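Local coordinates for protein particle-associated lyase (Acinetobacter bacteriophage AP22, PDB 4Y9V) that binds the capsular saccharide of Acinetobacter baumannii as a phage tailspike and probably degrades the capsule as a polysaccharide lyase, at residues A[473-478]-A[507-512]; A[550-555]-A[620-625]. All blocks are in the same frame, centred on the assembly; numbering follows the deposited sequence. Where two conformers were deposited one is given.

Contact 1. Residues A[473-478]-A[507-512]; sequences WVEDGT and YPSQST
Trp473 and Tyr507 lie side by side and point the same way. Their rings form an edge-to-face pair: Tyr507 turns its edge, with CD2 foremost, toward the face of the indole, and the planes meet at 69°. Tyr507 CB adds an apolar contact 3.6 Å from Trp473 CD1. The opposite face of the indole carries Glu475 CB. Arg469 makes cation-pi contacts with both aromatic residues.

The edge of the indole is polar. Trp473 NE1 donates to Ser509 OG at 2.8 Å, within the ring plane and almost straight (170°). Ser509 OG accepts this bond and itself donates to Glu475 OE1 at 2.6 Å. The Glu475 chain bends at chi2 (51°), which swings CD back toward the loop 507-512. Both carboxylate oxygens are bound by serines of the loop. OE1 accepts Ser509 OG on its anti lone pair, and its syn lone pair takes Ser511 N at 2.8 Å. OE2 is met by Ser511 OG at 2.7 Å from above the carboxylate plane, and Asp476 N donates to it from the same face. Ser511 OG in turn accepts from Val484 N.

Within the loop, Thr512 OG1 donates to Tyr507 O and accepts from Ser509 N. Thr512 CG2 packs 3.6 Å from Val474 O, a buried carbonyl with no polar partner in the model.

Glu475 thus receives four hydrogen bonds, two on each oxygen. Such a setting would favour the charged carboxylate and fix its rotation. It ties the loop to strand 470-476, the last strand of its parallel sheet within this chain.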
loop_
_atom_site.group_PDB
_atom_site.type_symbol
_atom_site.label_atom_id
_atom_site.label_comp_id
_atom_site.label_asym_id
_atom_site.label_seq_id
_atom_site.Cartn_x
_atom_site.Cartn_y
_atom_site.Cartn_z
ATOM N N TRP A 473 0.397 -5.062 -27.080
ATOM C CA TRP A 473 1.057 -5.498 -28.318
ATOM C C TRP A 473 2.518 -5.790 -28.000
ATOM O O TRP A 473 3.149 -5.036 -27.259
ATOM C CB TRP A 473 0.965 -4.434 -29.394
ATOM C CG TRP A 473 1.447 -4.881 -30.741
ATOM C CD1 TRP A 473 1.242 -6.083 -31.359
ATOM C CD2 TRP A 473 2.195 -4.081 -31.674
ATOM N NE1 TRP A 473 1.813 -6.091 -32.604
ATOM C CE2 TRP A 473 2.407 -4.882 -32.833
ATOM C CE3 TRP A 473 2.716 -2.780 -31.651
ATOM C CZ2 TRP A 473 3.100 -4.395 -33.945
ATOM C CZ3 TRP A 473 3.401 -2.303 -32.743
ATOM C CH2 TRP A 473 3.604 -3.123 -33.876
ATOM N N VAL A 474 3.042 -6.880 -28.563
ATOM C CA VAL A 474 4.446 -7.287 -28.450
ATOM C C VAL A 474 4.879 -7.710 -29.849
ATOM O O VAL A 474 4.226 -8.560 -30.441
ATOM C CB VAL A 474 4.608 -8.449 -27.456
ATOM C CG1 VAL A 474 6.067 -8.894 -27.405
ATOM C CG2 VAL A 474 4.092 -8.087 -26.076
ATOM N N GLU A 475 5.990 -7.154 -30.376
ATOM C CA GLU A 475 6.384 -7.501 -31.728
ATOM C C GLU A 475 7.848 -7.104 -31.981
ATOM O O GLU A 475 8.378 -6.161 -31.378
ATOM C CB GLU A 475 5.444 -6.829 -32.741
ATOM C CG GLU A 475 5.598 -7.332 -34.204
ATOM C CD GLU A 475 5.545 -8.822 -34.289
ATOM O OE1 GLU A 475 4.425 -9.381 -34.367
ATOM O OE2 GLU A 475 6.621 -9.468 -34.229
ATOM N N ASP A 476 8.448 -7.799 -32.940
ATOM C CA ASP A 476 9.786 -7.441 -33.407
ATOM C C ASP A 476 9.758 -6.049 -34.060
ATOM O O ASP A 476 8.713 -5.559 -34.475
ATOM C CB ASP A 476 10.304 -8.505 -34.374
ATOM C CG ASP A 476 11.809 -8.460 -34.613
ATOM O OD1 ASP A 476 12.541 -7.764 -33.845
ATOM O OD2 ASP A 476 12.263 -9.118 -35.594
ATOM N N GLY A 477 10.937 -5.461 -34.190
ATOM C CA GLY A 477 11.076 -4.164 -34.782
ATOM C C GLY A 477 10.892 -4.157 -36.310
ATOM O O GLY A 477 10.625 -3.085 -36.881
ATOM N N THR A 478 11.050 -5.307 -36.925
ATOM C CA THR A 478 10.744 -5.558 -38.334
ATOM C C THR A 478 9.717 -6.662 -38.315
ATOM O O THR A 478 9.996 -7.768 -37.822
ATOM C CB THR A 478 11.987 -5.971 -39.132
ATOM O OG1 THR A 478 12.881 -4.858 -39.231
ATOM C CG2 THR A 478 11.592 -6.383 -40.534
ATOM N N TYR A 507 -3.293 -6.700 -29.986
ATOM C CA TYR A 507 -3.152 -6.374 -31.396
ATOM C C TYR A 507 -2.577 -7.583 -32.139
ATOM O O TYR A 507 -1.559 -8.134 -31.712
ATOM C CB TYR A 507 -2.263 -5.131 -31.575
ATOM C CG TYR A 507 -2.358 -4.636 -32.984
ATOM C CD1 TYR A 507 -3.360 -3.745 -33.322
ATOM C CD2 TYR A 507 -1.542 -5.123 -34.007
ATOM C CE1 TYR A 507 -3.518 -3.276 -34.607
ATOM C CE2 TYR A 507 -1.729 -4.713 -35.302
ATOM C CZ TYR A 507 -2.714 -3.808 -35.600
ATOM O OH TYR A 507 -2.848 -3.365 -36.924
ATOM N N PRO A 508 -3.187 -7.966 -33.276
ATOM C CA PRO A 508 -2.743 -9.176 -33.991
ATOM C C PRO A 508 -1.580 -8.903 -34.936
ATOM O O PRO A 508 -1.689 -8.086 -35.828
ATOM C CB PRO A 508 -3.992 -9.548 -34.797
ATOM C CG PRO A 508 -4.699 -8.272 -35.041
ATOM C CD PRO A 508 -4.481 -7.447 -33.793
ATOM N N SER A 509 -0.508 -9.668 -34.761
ATOM C CA SER A 509 0.617 -9.690 -35.698
ATOM C C SER A 509 1.372 -10.977 -35.425
ATOM O O SER A 509 1.028 -11.762 -34.553
ATOM C CB SER A 509 1.483 -8.420 -35.558
ATOM O OG SER A 509 2.036 -8.327 -34.263
ATOM N N GLN A 510 2.466 -11.185 -36.178
ATOM C CA GLN A 510 3.159 -12.476 -36.122
ATOM C C GLN A 510 3.409 -12.947 -34.692
ATOM O O GLN A 510 3.133 -14.115 -34.365
ATOM C CB GLN A 510 4.466 -12.393 -36.897
ATOM C CG GLN A 510 5.273 -13.672 -36.823
ATOM C CD GLN A 510 6.417 -13.720 -37.807
ATOM O OE1 GLN A 510 6.246 -13.371 -38.964
ATOM N NE2 GLN A 510 7.593 -14.167 -37.365
ATOM N N SER A 511 4.010 -12.101 -33.858
ATOM C CA SER A 511 4.390 -12.618 -32.541
ATOM C C SER A 511 3.189 -12.894 -31.656
ATOM O O SER A 511 3.203 -13.889 -30.908
ATOM C CB SER A 511 5.351 -11.643 -31.829
ATOM O OG SER A 511 6.592 -11.564 -32.535
ATOM N N THR A 512 2.157 -12.056 -31.677
ATOM C CA THR A 512 1.009 -12.287 -30.820
ATOM C C THR A 512 0.121 -13.443 -31.321
ATOM O O THR A 512 -0.707 -13.934 -30.531
ATOM C CB THR A 512 0.169 -11.024 -30.603
ATOM O OG1 THR A 512 -0.274 -10.575 -31.884
ATOM C CG2 THR A 512 0.937 -9.941 -29.875
#

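Contact 2. Residues A[550-555]-A[620-625]; sequences YSKAPN and SGIREI
Ser620 OG donates to Tyr550 OH at 2.9 Å, at the edge of the tyrosine ring. The phenol oxygen also takes Gln524 NE2 and gives its own proton to Met522 O. Its hydroxyl is therefore fully used in a buried place. Tyr550 CG lies anti to the carbonyl carbon (chi1 -64°), and the ring slides past Ile622, whose CD1 is 3.9 Å from Tyr550 CD1. Pro554 CB rests over one face of the ring.

Lys552 and Glu624 meet tip to tip in a salt bridge. Lys552 NZ is 2.7 Å from Glu624 OE2 and comes in on its syn lone pair. A water bridges NZ to Glu624 OE1, and OE1 also accepts from Thr519 N.

The backbone is paired as well. Asn555 N donates to Gly621 O at 2.8 Å, and Gly621 N returns a longer bond to Asn555 O at 3.1 Å. Ser620 CA adds a CA-H...O contact to Asn555 O. Asn555 ND2 donates to Gln525 OE1 of the second subunit. A water, its exact position doubtful, links ND2 to Arg623 N.

Asn555 and Gly621 are an antiparallel hydrogen-bonded pair. They join the start of strand 555-561 to the end of strand 613-623. Such antiparallel pairing is consistent with the Ig-like fold assigned to this C-terminal part of the tailspike.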
loop_
_atom_site.group_PDB
_atom_site.type_symbol
_atom_site.label_atom_id
_atom_site.label_comp_id
_atom_site.label_asym_id
_atom_site.label_seq_id
_atom_site.Cartn_x
_atom_site.Cartn_y
_atom_site.Cartn_z
ATOM N N TYR A 550 -10.750 -8.781 -30.619
ATOM C CA TYR A 550 -9.814 -9.842 -30.227
ATOM C C TYR A 550 -8.638 -9.926 -31.213
ATOM O O TYR A 550 -8.694 -9.448 -32.332
ATOM C CB TYR A 550 -10.590 -11.183 -30.183
ATOM C CG TYR A 550 -11.676 -11.176 -29.123
ATOM C CD1 TYR A 550 -11.354 -11.390 -27.811
ATOM C CD2 TYR A 550 -13.000 -10.907 -29.433
ATOM C CE1 TYR A 550 -12.311 -11.360 -26.795
ATOM C CE2 TYR A 550 -13.971 -10.872 -28.442
ATOM C CZ TYR A 550 -13.599 -11.075 -27.134
ATOM O OH TYR A 550 -14.614 -10.992 -26.175
ATOM N N SER A 551 -7.593 -10.645 -30.794
ATOM C CA SER A 551 -6.485 -10.886 -31.703
ATOM C C SER A 551 -6.821 -11.893 -32.788
ATOM O O SER A 551 -6.142 -11.948 -33.812
ATOM C CB SER A 551 -5.238 -11.365 -30.972
ATOM O OG SER A 551 -5.521 -12.625 -30.352
ATOM N N LYS A 552 -7.828 -12.731 -32.539
ATOM C CA LYS A 552 -8.194 -13.839 -33.407
ATOM C C LYS A 552 -9.691 -14.084 -33.130
ATOM O O LYS A 552 -10.266 -13.600 -32.174
ATOM C CB LYS A 552 -7.358 -15.048 -33.188
ATOM C CG LYS A 552 -7.527 -15.560 -31.770
ATOM C CD LYS A 552 -6.586 -16.730 -31.893
ATOM C CE LYS A 552 -6.507 -17.396 -30.630
ATOM N NZ LYS A 552 -5.396 -18.437 -30.684
ATOM N N ALA A 553 -10.336 -14.878 -33.997
ATOM C CA ALA A 553 -11.748 -15.155 -33.808
ATOM C C ALA A 553 -11.970 -15.711 -32.404
ATOM O O ALA A 553 -11.323 -16.704 -32.021
ATOM C CB ALA A 553 -12.217 -16.139 -34.869
ATOM N N PRO A 554 -12.906 -15.138 -31.649
ATOM C CA PRO A 554 -13.124 -15.592 -30.286
ATOM C C PRO A 554 -13.978 -16.863 -30.234
ATOM O O PRO A 554 -14.613 -17.275 -31.212
ATOM C CB PRO A 554 -13.830 -14.418 -29.627
ATOM C CG PRO A 554 -14.624 -13.810 -30.777
ATOM C CD PRO A 554 -13.668 -13.914 -31.948
ATOM N N ASN A 555 -14.045 -17.440 -29.050
ATOM C CA ASN A 555 -15.103 -18.402 -28.755
ATOM C C ASN A 555 -16.436 -17.632 -28.714
ATOM O O ASN A 555 -16.469 -16.491 -28.233
ATOM C CB ASN A 555 -14.863 -19.056 -27.404
ATOM C CG ASN A 555 -13.524 -19.686 -27.251
ATOM O OD1 ASN A 555 -12.980 -20.289 -28.186
ATOM N ND2 ASN A 555 -12.949 -19.582 -26.078
ATOM N N SER A 620 -18.840 -13.736 -26.113
ATOM C CA SER A 620 -17.561 -13.987 -26.750
ATOM C C SER A 620 -16.450 -13.975 -25.699
ATOM O O SER A 620 -16.554 -13.286 -24.677
ATOM C CB SER A 620 -17.269 -12.921 -27.788
ATOM O OG SER A 620 -17.204 -11.611 -27.249
ATOM N N GLY A 621 -15.353 -14.655 -25.990
ATOM C CA GLY A 621 -14.193 -14.606 -25.109
ATOM C C GLY A 621 -13.093 -15.500 -25.645
ATOM O O GLY A 621 -13.318 -16.302 -26.542
ATOM N N ILE A 622 -11.898 -15.372 -25.035
ATOM C CA ILE A 622 -10.784 -16.295 -25.309
ATOM C C ILE A 622 -10.129 -16.611 -23.959
ATOM O O ILE A 622 -9.825 -15.680 -23.201
ATOM C CB ILE A 622 -9.763 -15.711 -26.302
ATOM C CG1 ILE A 622 -10.429 -15.465 -27.646
ATOM C CG2 ILE A 622 -8.554 -16.627 -26.397
ATOM C CD1 ILE A 622 -9.564 -14.747 -28.676
ATOM N N ARG A 623 -9.938 -17.883 -23.654
ATOM C CA ARG A 623 -9.330 -18.383 -22.424
ATOM C C ARG A 623 -8.395 -19.546 -22.726
ATOM O O ARG A 623 -8.817 -20.707 -22.756
ATOM C CB ARG A 623 -10.370 -18.863 -21.399
ATOM C CG ARG A 623 -11.377 -17.810 -21.002
ATOM C CD ARG A 623 -10.846 -16.675 -20.175
ATOM N NE ARG A 623 -10.434 -17.106 -18.832
ATOM C CZ ARG A 623 -10.279 -16.321 -17.779
ATOM N NH1 ARG A 623 -9.929 -16.823 -16.612
ATOM N NH2 ARG A 623 -10.499 -15.041 -17.881
ATOM N N GLU A 624 -7.121 -19.291 -22.978
ATOM C CA GLU A 624 -6.187 -20.337 -23.448
ATOM C C GLU A 624 -5.142 -20.752 -22.426
ATOM O O GLU A 624 -4.259 -21.600 -22.744
ATOM C CB GLU A 624 -5.436 -19.851 -24.684
ATOM C CG GLU A 624 -6.331 -19.550 -25.857
ATOM C CD GLU A 624 -5.693 -18.770 -26.982
ATOM O OE1 GLU A 624 -4.858 -17.861 -26.740
ATOM O OE2 GLU A 624 -6.132 -18.991 -28.133
ATOM N N ILE A 625 -5.099 -20.198 -21.255
ATOM C CA ILE A 625 -4.068 -20.601 -20.263
ATOM C C ILE A 625 -4.721 -20.580 -18.900
ATOM O O ILE A 625 -5.767 -19.940 -18.724
ATOM C CB ILE A 625 -2.884 -19.658 -20.331
ATOM C CG1 ILE A 625 -1.700 -20.170 -19.516
ATOM C CG2 ILE A 625 -3.264 -18.268 -19.977
ATOM C CD1 ILE A 625 -0.432 -19.361 -19.730
ATOM O OXT ILE A 625 -4.122 -21.227 -17.983
HETATM O O HOH W 1 -3.404 -16.838 -28.847
HETATM O O HOH W 2 -9.965 -20.056 -25.654
HETATM O O HOH W 3 -10.676 -20.101 -25.145
#

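Overall arrangement
Contact 1 closes along the chain before contact 2 opens, and their centres are about 17 Å apart. They touch directly: Pro508 CB lies 3.4 Å from Ser551 O. Contact 1 joins strand 470-476 of the parallel beta-helix to the loop between strands 486-496 and 518-531. Contact 2 lies in the antiparallel C-terminal part, consistent with an Ig-like domain, and there the second subunit comes in, with Lys547 of that subunit bridging to the C-terminal carboxylate of Ile625. Strand 518-531 begins a few residues after segment 507-512 and pairs with strand 613-623 of contact 2. The glycan pocket, formed by residues such as Tyr169, Asp307 and His337, includes no residue of either contact.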